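Side-chain contacts in MUTM (fpg) protein (Thermus thermophilus, PDB 1EE8), which belongs to the MutM (Fpg) family of DNA-repair proteins, combining a strand-rich N-terminal domain, a helical H2TH domain and a zinc finger: residues A31-T36 and H81-L86; E40-L45 and G60-V65. All blocks are in the same frame, centred on the assembly; numbering follows the deposited sequence.

Contact 1 (A31-T36 and H81-L86); sequences ARYRNT and HTRAAL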
ATOM      1  N   ALA A  31       4.003   9.894  -8.502  1.00 21.50           N
ATOM      2  CA  ALA A  31       3.225  10.122  -9.716  1.00 21.78           C
ATOM      3  C   ALA A  31       3.462   9.003 -10.719  1.00 21.22           C
ATOM      4  O   ALA A  31       2.529   8.524 -11.363  1.00 21.29           O
ATOM      5  CB  ALA A  31       3.607  11.462 -10.346  1.00 21.81           C
ATOM      6  N   ARG A  32       4.720   8.593 -10.850  1.00 20.77           N
ATOM      7  CA  ARG A  32       5.095   7.540 -11.791  1.00 20.42           C
ATOM      8  C   ARG A  32       5.148   6.143 -11.166  1.00 19.78           C
ATOM      9  O   ARG A  32       4.833   5.151 -11.815  1.00 18.66           O
ATOM     10  CB  ARG A  32       6.457   7.860 -12.411  1.00 20.59           C
ATOM     11  CG  ARG A  32       6.489   9.101 -13.299  1.00 21.32           C
ATOM     12  CD  ARG A  32       7.849   9.232 -13.991  1.00 20.33           C
ATOM     13  NE  ARG A  32       7.888  10.300 -14.991  1.00 20.95           N
ATOM     14  CZ  ARG A  32       7.975  11.598 -14.710  1.00 22.44           C
ATOM     15  NH1 ARG A  32       8.039  12.008 -13.448  1.00 21.24           N
ATOM     16  NH2 ARG A  32       7.997  12.493 -15.695  1.00 22.00           N
ATOM     17  N   TYR A  33       5.567   6.072  -9.910  1.00 20.08           N
ATOM     18  CA  TYR A  33       5.668   4.801  -9.199  1.00 20.20           C
ATOM     19  C   TYR A  33       4.574   4.817  -8.157  1.00 20.73           C
ATOM     20  O   TYR A  33       4.741   5.346  -7.061  1.00 21.21           O
ATOM     21  CB  TYR A  33       7.059   4.699  -8.587  1.00 19.12           C
ATOM     22  CG  TYR A  33       8.092   5.096  -9.606  1.00 16.94           C
ATOM     23  CD1 TYR A  33       8.021   4.604 -10.909  1.00 16.86           C
ATOM     24  CD2 TYR A  33       9.085   6.027  -9.306  1.00 17.48           C
ATOM     25  CE1 TYR A  33       8.901   5.036 -11.892  1.00 18.39           C
ATOM     26  CE2 TYR A  33       9.971   6.462 -10.284  1.00 19.04           C
ATOM     27  CZ  TYR A  33       9.867   5.968 -11.575  1.00 18.20           C
ATOM     28  OH  TYR A  33      10.687   6.449 -12.561  1.00 19.15           O
ATOM     29  N   ARG A  34       3.442   4.233  -8.533  1.00 22.72           N
ATOM     30  CA  ARG A  34       2.251   4.231  -7.699  1.00 23.23           C
ATOM     31  C   ARG A  34       2.023   3.038  -6.799  1.00 23.14           C
ATOM     32  O   ARG A  34       2.160   1.885  -7.222  1.00 22.32           O
ATOM     33  CB  ARG A  34       1.032   4.410  -8.595  1.00 25.25           C
ATOM     34  CG  ARG A  34       1.111   5.637  -9.476  1.00 29.17           C
ATOM     35  CD  ARG A  34       0.090   5.576 -10.606  1.00 30.98           C
ATOM     36  NE  ARG A  34       0.323   6.646 -11.571  1.00 36.02           N
ATOM     37  CZ  ARG A  34      -0.073   6.615 -12.840  1.00 36.75           C
ATOM     38  NH1 ARG A  34      -0.729   5.561 -13.311  1.00 37.17           N
ATOM     39  NH2 ARG A  34       0.187   7.642 -13.640  1.00 38.94           N
ATOM     40  N   ASN A  35       1.660   3.335  -5.552  1.00 22.21           N
ATOM     41  CA  ASN A  35       1.360   2.311  -4.560  1.00 22.84           C
ATOM     42  C   ASN A  35       2.449   1.262  -4.420  1.00 21.68           C
ATOM     43  O   ASN A  35       2.153   0.085  -4.246  1.00 21.42           O
ATOM     44  CB  ASN A  35       0.038   1.624  -4.923  1.00 23.44           C
ATOM     45  CG  ASN A  35      -1.114   2.603  -5.026  1.00 26.04           C
ATOM     46  OD1 ASN A  35      -1.723   2.766  -6.088  1.00 27.95           O
ATOM     47  ND2 ASN A  35      -1.414   3.266  -3.923  1.00 25.99           N
ATOM     48  N   THR A  36       3.707   1.676  -4.485  1.00 20.45           N
ATOM     49  CA  THR A  36       4.795   0.712  -4.359  1.00 21.22           C
ATOM     50  C   THR A  36       4.945   0.180  -2.928  1.00 19.99           C
ATOM     51  O   THR A  36       5.475  -0.908  -2.730  1.00 17.64           O
ATOM     52  CB  THR A  36       6.137   1.315  -4.830  1.00 20.62           C
ATOM     53  OG1 THR A  36       6.430   2.491  -4.065  1.00 21.09           O
ATOM     54  CG2 THR A  36       6.058   1.683  -6.301  1.00 20.76           C
ATOM     55  N   HIS A  81      20.804   8.073 -14.104  1.00 19.73           N
ATOM     56  CA  HIS A  81      19.366   8.244 -14.290  1.00 20.94           C
ATOM     57  C   HIS A  81      18.502   7.201 -13.594  1.00 19.87           C
ATOM     58  O   HIS A  81      17.415   6.859 -14.066  1.00 19.33           O
ATOM     59  CB  HIS A  81      19.023   8.295 -15.783  1.00 23.15           C
ATOM     60  CG  HIS A  81      19.577   9.500 -16.474  1.00 25.95           C
ATOM     61  ND1 HIS A  81      20.740   9.466 -17.211  1.00 27.00           N
ATOM     62  CD2 HIS A  81      19.159  10.789 -16.488  1.00 27.07           C
ATOM     63  CE1 HIS A  81      21.018  10.681 -17.648  1.00 27.28           C
ATOM     64  NE2 HIS A  81      20.075  11.503 -17.222  1.00 28.57           N
ATOM     65  N   THR A  82      18.980   6.700 -12.462  1.00 19.15           N
ATOM     66  CA  THR A  82      18.209   5.728 -11.699  1.00 16.57           C
ATOM     67  C   THR A  82      17.092   6.500 -11.002  1.00 15.79           C
ATOM     68  O   THR A  82      17.343   7.512 -10.352  1.00 15.06           O
ATOM     69  CB  THR A  82      19.099   5.003 -10.675  1.00 16.58           C
ATOM     70  OG1 THR A  82      20.030   4.161 -11.380  1.00 15.48           O
ATOM     71  CG2 THR A  82      18.245   4.144  -9.729  1.00 15.48           C
ATOM     72  N   ARG A  83      15.863   6.021 -11.156  1.00 15.84           N
ATOM     73  CA  ARG A  83      14.685   6.671 -10.584  1.00 18.13           C
ATOM     74  C   ARG A  83      14.124   5.921  -9.383  1.00 17.30           C
ATOM     75  O   ARG A  83      13.361   6.473  -8.598  1.00 16.98           O
ATOM     76  CB  ARG A  83      13.580   6.773 -11.640  1.00 17.36           C
ATOM     77  CG  ARG A  83      14.030   7.340 -12.978  1.00 19.74           C
ATOM     78  CD  ARG A  83      14.492   8.779 -12.864  1.00 21.48           C
ATOM     79  NE  ARG A  83      14.852   9.301 -14.181  1.00 24.51           N
ATOM     80  CZ  ARG A  83      15.236  10.551 -14.414  1.00 24.09           C
ATOM     81  NH1 ARG A  83      15.314  11.418 -13.417  1.00 22.71           N
ATOM     82  NH2 ARG A  83      15.545  10.929 -15.648  1.00 25.97           N
ATOM     83  N   ALA A  84      14.468   4.647  -9.261  1.00 16.97           N
ATOM     84  CA  ALA A  84      13.967   3.882  -8.127  1.00 16.06           C
ATOM     85  C   ALA A  84      14.884   2.703  -7.869  1.00 15.21           C
ATOM     86  O   ALA A  84      15.679   2.334  -8.722  1.00 15.34           O
ATOM     87  CB  ALA A  84      12.558   3.392  -8.404  1.00 14.72           C
ATOM     88  N   ALA A  85      14.771   2.118  -6.687  1.00 14.22           N
ATOM     89  CA  ALA A  85      15.596   0.966  -6.363  1.00 14.98           C
ATOM     90  C   ALA A  85      14.765  -0.061  -5.615  1.00 15.49           C
ATOM     91  O   ALA A  85      14.023   0.288  -4.699  1.00 16.37           O
ATOM     92  CB  ALA A  85      16.792   1.395  -5.508  1.00 13.31           C
ATOM     93  N   LEU A  86      14.879  -1.318  -6.034  1.00 14.87           N
ATOM     94  CA  LEU A  86      14.187  -2.417  -5.385  1.00 16.69           C
ATOM     95  C   LEU A  86      15.258  -3.011  -4.483  1.00 18.29           C
ATOM     96  O   LEU A  86      16.173  -3.685  -4.958  1.00 19.20           O
ATOM     97  CB  LEU A  86      13.734  -3.459  -6.411  1.00 16.51           C
ATOM     98  CG  LEU A  86      12.348  -3.308  -7.043  1.00 18.82           C
ATOM     99  CD1 LEU A  86      12.021  -1.852  -7.249  1.00 21.36           C
ATOM    100  CD2 LEU A  86      12.290  -4.081  -8.356  1.00 19.13           C
TER
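Y33 and A84 mark the closest approach of the two backbones, their CA atoms 8.4 Å apart, a separation too wide for main-chain pairing. The short strand 33-34 pairs instead with strand 103-108, whereas strand 82-88 has strands 21-26 and 92-96 as neighbours, so the bridge is made by the Y33 side chain, which meets both side-chain and main-chain atoms of 81-86. With CG anti to its carbonyl carbon (chi1 -46°), the ring is carried across to strand 82-88, where Y33 OH comes to 3.1 Å from R83 CB, a tight contact, and packs at 3.5 Å from R83 CG. Further back on the ring, Y33 CE2 is 3.8 Å from R83 O and 4.4 Å from A84 CB; both partners lie oblique to the ring. A84 suits this place because its small methyl can sit beside the ring while H27 also packs there, touching A84 and meeting the Y33 ring edge-to-face. On the home side, R32 CB rests 3.7 Å above one face of the Y33 ring, near its rim. R83 offers the tyrosine its aliphatic stem, then bends at chi2 (-64°), which leads the guanidinium away, and R83 NE bonds to D97 O. The guanidinium and ring planes are 34° apart. Within 31-36, R34 NE donates to A31 O at 2.9 Å, joining strand residue R34 back to the preceding loop. The chemistry is thus one of shape: a tyrosine ring and its hydroxyl pack on the methylenes of R83 and the methyl of A84, while R83 directs its own charge to D97 O.

Contact 2 (E40-L45 and G60-V65); sequences EGRRIL and GGVELV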
ATOM      1  N   GLU A  40       6.311  -3.709  -0.492  1.00 21.07           N
ATOM      2  CA  GLU A  40       7.368  -3.796   0.506  1.00 21.21           C
ATOM      3  C   GLU A  40       7.201  -4.839   1.610  1.00 21.96           C
ATOM      4  O   GLU A  40       6.106  -5.050   2.145  1.00 20.89           O
ATOM      5  CB  GLU A  40       7.606  -2.412   1.115  1.00 22.66           C
ATOM      6  CG  GLU A  40       8.101  -1.402   0.087  1.00 24.28           C
ATOM      7  CD  GLU A  40       8.385  -0.039   0.690  1.00 26.09           C
ATOM      8  OE1 GLU A  40       9.298   0.650   0.191  1.00 27.15           O
ATOM      9  OE2 GLU A  40       7.695   0.348   1.653  1.00 26.37           O
ATOM     10  N   GLY A  41       8.313  -5.496   1.927  1.00 20.77           N
ATOM     11  CA  GLY A  41       8.329  -6.510   2.958  1.00 22.58           C
ATOM     12  C   GLY A  41       7.686  -7.810   2.533  1.00 21.90           C
ATOM     13  O   GLY A  41       7.043  -8.470   3.334  1.00 21.68           O
ATOM     14  N   ARG A  42       7.857  -8.180   1.269  1.00 22.16           N
ATOM     15  CA  ARG A  42       7.273  -9.411   0.756  1.00 21.90           C
ATOM     16  C   ARG A  42       8.319 -10.153  -0.058  1.00 23.32           C
ATOM     17  O   ARG A  42       9.170  -9.534  -0.709  1.00 23.12           O
ATOM     18  CB  ARG A  42       6.070  -9.099  -0.143  1.00 22.28           C
ATOM     19  CG  ARG A  42       4.938  -8.349   0.532  1.00 20.33           C
ATOM     20  CD  ARG A  42       3.877  -7.998  -0.484  1.00 20.19           C
ATOM     21  NE  ARG A  42       2.821  -7.157   0.078  1.00 18.97           N
ATOM     22  CZ  ARG A  42       1.808  -7.599   0.820  1.00 17.82           C
ATOM     23  NH1 ARG A  42       1.683  -8.883   1.110  1.00 17.95           N
ATOM     24  NH2 ARG A  42       0.910  -6.742   1.268  1.00 18.98           N
ATOM     25  N   ARG A  43       8.261 -11.476  -0.035  1.00 23.83           N
ATOM     26  CA  ARG A  43       9.224 -12.249  -0.802  1.00 25.29           C
ATOM     27  C   ARG A  43       8.782 -12.316  -2.247  1.00 24.45           C
ATOM     28  O   ARG A  43       7.587 -12.333  -2.543  1.00 24.77           O
ATOM     29  CB  ARG A  43       9.371 -13.653  -0.226  1.00 27.85           C
ATOM     30  CG  ARG A  43      10.113 -13.658   1.090  1.00 33.04           C
ATOM     31  CD  ARG A  43      10.217 -15.042   1.695  1.00 35.05           C
ATOM     32  NE  ARG A  43      10.870 -14.969   2.997  1.00 38.44           N
ATOM     33  CZ  ARG A  43      12.176 -14.785   3.176  1.00 39.84           C
ATOM     34  NH1 ARG A  43      12.986 -14.666   2.128  1.00 40.86           N
ATOM     35  NH2 ARG A  43      12.670 -14.695   4.407  1.00 40.36           N
ATOM     36  N   ILE A  44       9.756 -12.316  -3.146  1.00 23.79           N
ATOM     37  CA  ILE A  44       9.480 -12.385  -4.569  1.00 23.17           C
ATOM     38  C   ILE A  44       9.321 -13.857  -4.935  1.00 23.38           C
ATOM     39  O   ILE A  44      10.275 -14.628  -4.843  1.00 24.00           O
ATOM     40  CB  ILE A  44      10.639 -11.769  -5.377  1.00 22.42           C
ATOM     41  CG1 ILE A  44      10.791 -10.289  -4.997  1.00 21.35           C
ATOM     42  CG2 ILE A  44      10.388 -11.941  -6.874  1.00 20.90           C
ATOM     43  CD1 ILE A  44      11.923  -9.580  -5.704  1.00 23.19           C
ATOM     44  N   LEU A  45       8.116 -14.231  -5.346  1.00 23.73           N
ATOM     45  CA  LEU A  45       7.818 -15.611  -5.713  1.00 25.44           C
ATOM     46  C   LEU A  45       8.022 -15.917  -7.191  1.00 26.63           C
ATOM     47  O   LEU A  45       8.259 -17.063  -7.567  1.00 26.75           O
ATOM     48  CB  LEU A  45       6.384 -15.943  -5.316  1.00 25.43           C
ATOM     49  CG  LEU A  45       6.076 -15.664  -3.840  1.00 25.06           C
ATOM     50  CD1 LEU A  45       4.653 -16.098  -3.522  1.00 23.60           C
ATOM     51  CD2 LEU A  45       7.075 -16.402  -2.962  1.00 23.77           C
ATOM     52  N   GLY A  60       1.618 -12.990  -0.562  1.00 26.04           N
ATOM     53  CA  GLY A  60       0.544 -12.229   0.047  1.00 24.63           C
ATOM     54  C   GLY A  60      -0.453 -11.661  -0.945  1.00 25.28           C
ATOM     55  O   GLY A  60      -1.270 -10.807  -0.593  1.00 25.10           O
ATOM     56  N   GLY A  61      -0.375 -12.120  -2.190  1.00 25.22           N
ATOM     57  CA  GLY A  61      -1.306 -11.671  -3.213  1.00 24.87           C
ATOM     58  C   GLY A  61      -1.103 -10.274  -3.761  1.00 23.83           C
ATOM     59  O   GLY A  61      -2.068  -9.561  -4.024  1.00 24.65           O
ATOM     60  N   VAL A  62       0.152  -9.883  -3.940  1.00 23.53           N
ATOM     61  CA  VAL A  62       0.481  -8.566  -4.468  1.00 21.00           C
ATOM     62  C   VAL A  62       1.364  -8.693  -5.707  1.00 20.42           C
ATOM     63  O   VAL A  62       2.090  -9.676  -5.863  1.00 20.63           O
ATOM     64  CB  VAL A  62       1.243  -7.724  -3.409  1.00 22.34           C
ATOM     65  CG1 VAL A  62       1.924  -6.542  -4.072  1.00 20.59           C
ATOM     66  CG2 VAL A  62       0.272  -7.238  -2.323  1.00 22.77           C
ATOM     67  N   GLU A  63       1.287  -7.706  -6.592  1.00 20.85           N
ATOM     68  CA  GLU A  63       2.125  -7.694  -7.781  1.00 21.73           C
ATOM     69  C   GLU A  63       2.721  -6.309  -7.985  1.00 21.44           C
ATOM     70  O   GLU A  63       2.052  -5.294  -7.794  1.00 20.97           O
ATOM     71  CB  GLU A  63       1.330  -8.077  -9.040  1.00 23.25           C
ATOM     72  CG  GLU A  63       0.747  -9.480  -9.024  1.00 27.54           C
ATOM     73  CD  GLU A  63       0.034  -9.843 -10.320  1.00 28.24           C
ATOM     74  OE1 GLU A  63      -0.926  -9.139 -10.709  1.00 29.95           O
ATOM     75  OE2 GLU A  63       0.433 -10.844 -10.950  1.00 29.96           O
ATOM     76  N   LEU A  64       3.995  -6.269  -8.348  1.00 21.17           N
ATOM     77  CA  LEU A  64       4.636  -5.004  -8.637  1.00 21.33           C
ATOM     78  C   LEU A  64       4.785  -5.058 -10.149  1.00 21.25           C
ATOM     79  O   LEU A  64       5.595  -5.816 -10.682  1.00 20.36           O
ATOM     80  CB  LEU A  64       5.999  -4.897  -7.959  1.00 22.05           C
ATOM     81  CG  LEU A  64       6.719  -3.556  -8.139  1.00 22.38           C
ATOM     82  CD1 LEU A  64       5.845  -2.413  -7.634  1.00 22.25           C
ATOM     83  CD2 LEU A  64       8.036  -3.587  -7.380  1.00 23.26           C
ATOM     84  N   VAL A  65       3.967  -4.275 -10.838  1.00 20.28           N
ATOM     85  CA  VAL A  65       4.009  -4.258 -12.284  1.00 21.10           C
ATOM     86  C   VAL A  65       4.951  -3.169 -12.748  1.00 20.35           C
ATOM     87  O   VAL A  65       4.923  -2.050 -12.232  1.00 21.07           O
ATOM     88  CB  VAL A  65       2.597  -4.029 -12.875  1.00 21.10           C
ATOM     89  CG1 VAL A  65       2.668  -3.939 -14.402  1.00 20.46           C
ATOM     90  CG2 VAL A  65       1.683  -5.165 -12.452  1.00 22.23           C
TER
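R42 reaches over to V62 and G60, its side chain crossing that of V62 at about a right angle. CG stands anti to the carbonyl carbon, and the chain then runs extended as far as NE, giving the arginine its full length to span a gap of 7.3 Å between the CA atoms of R42 and G60. Only at the end does it turn: chi4 of -80° swings the guanidinium out of line, so that one of its faces is presented to V62. There V62 CG2 sits 3.4 Å above the guanidinium plane, displaced toward the rim, and is 3.5 Å from both NE and CZ of R42. V62 places this methyl by putting CG1 anti to its backbone N (chi1 164°), which leaves CG2 anti to the carbonyl carbon. A branched valine suits the spot: one methyl lies on the flat group without competing for its N-H bonds. R42 NH1 lies 3.7 Å from G60 CA, a close approach that a residue without a side chain permits, and the positive phi of G60 (104°) also fits glycine. Each nitrogen of the guanidinium has a carbonyl partner: NE bonds to L38 O, NH1 to E59 O, and NH2 to E40 O of the second subunit, which probably helps offset the nearby R42 of that subunit. G41 and R42 together oppose L22 in a G1 beta bulge at the start of strand 42-50. In the sheet, strand 53-58 runs between strands 42-50 and 62-67, antiparallel to both, and L58 on it packs against R42 and I44.

How the contacts relate
The centres of contacts 1 and 2 lie about 15 Å apart, both to one side of the chain and within the family's N-terminal domain. Along the chain the order is 31-36, 40-45, 60-65, 81-86, so both segments of contact 2 fall between those of contact 1. All four segments feed one mixed sheet. Contact 1 links its edge strand 33-34 to strand 82-88, far along the strand order, whereas contact 2 reaches over a single intervening strand, 53-58. Contact 1 thus joins strands well separated in the sheet order, contact 2 strands with one between them. Contact 2 also lies where the second subunit meets this chain, while contact 1 involves no other protein chain of the assembly.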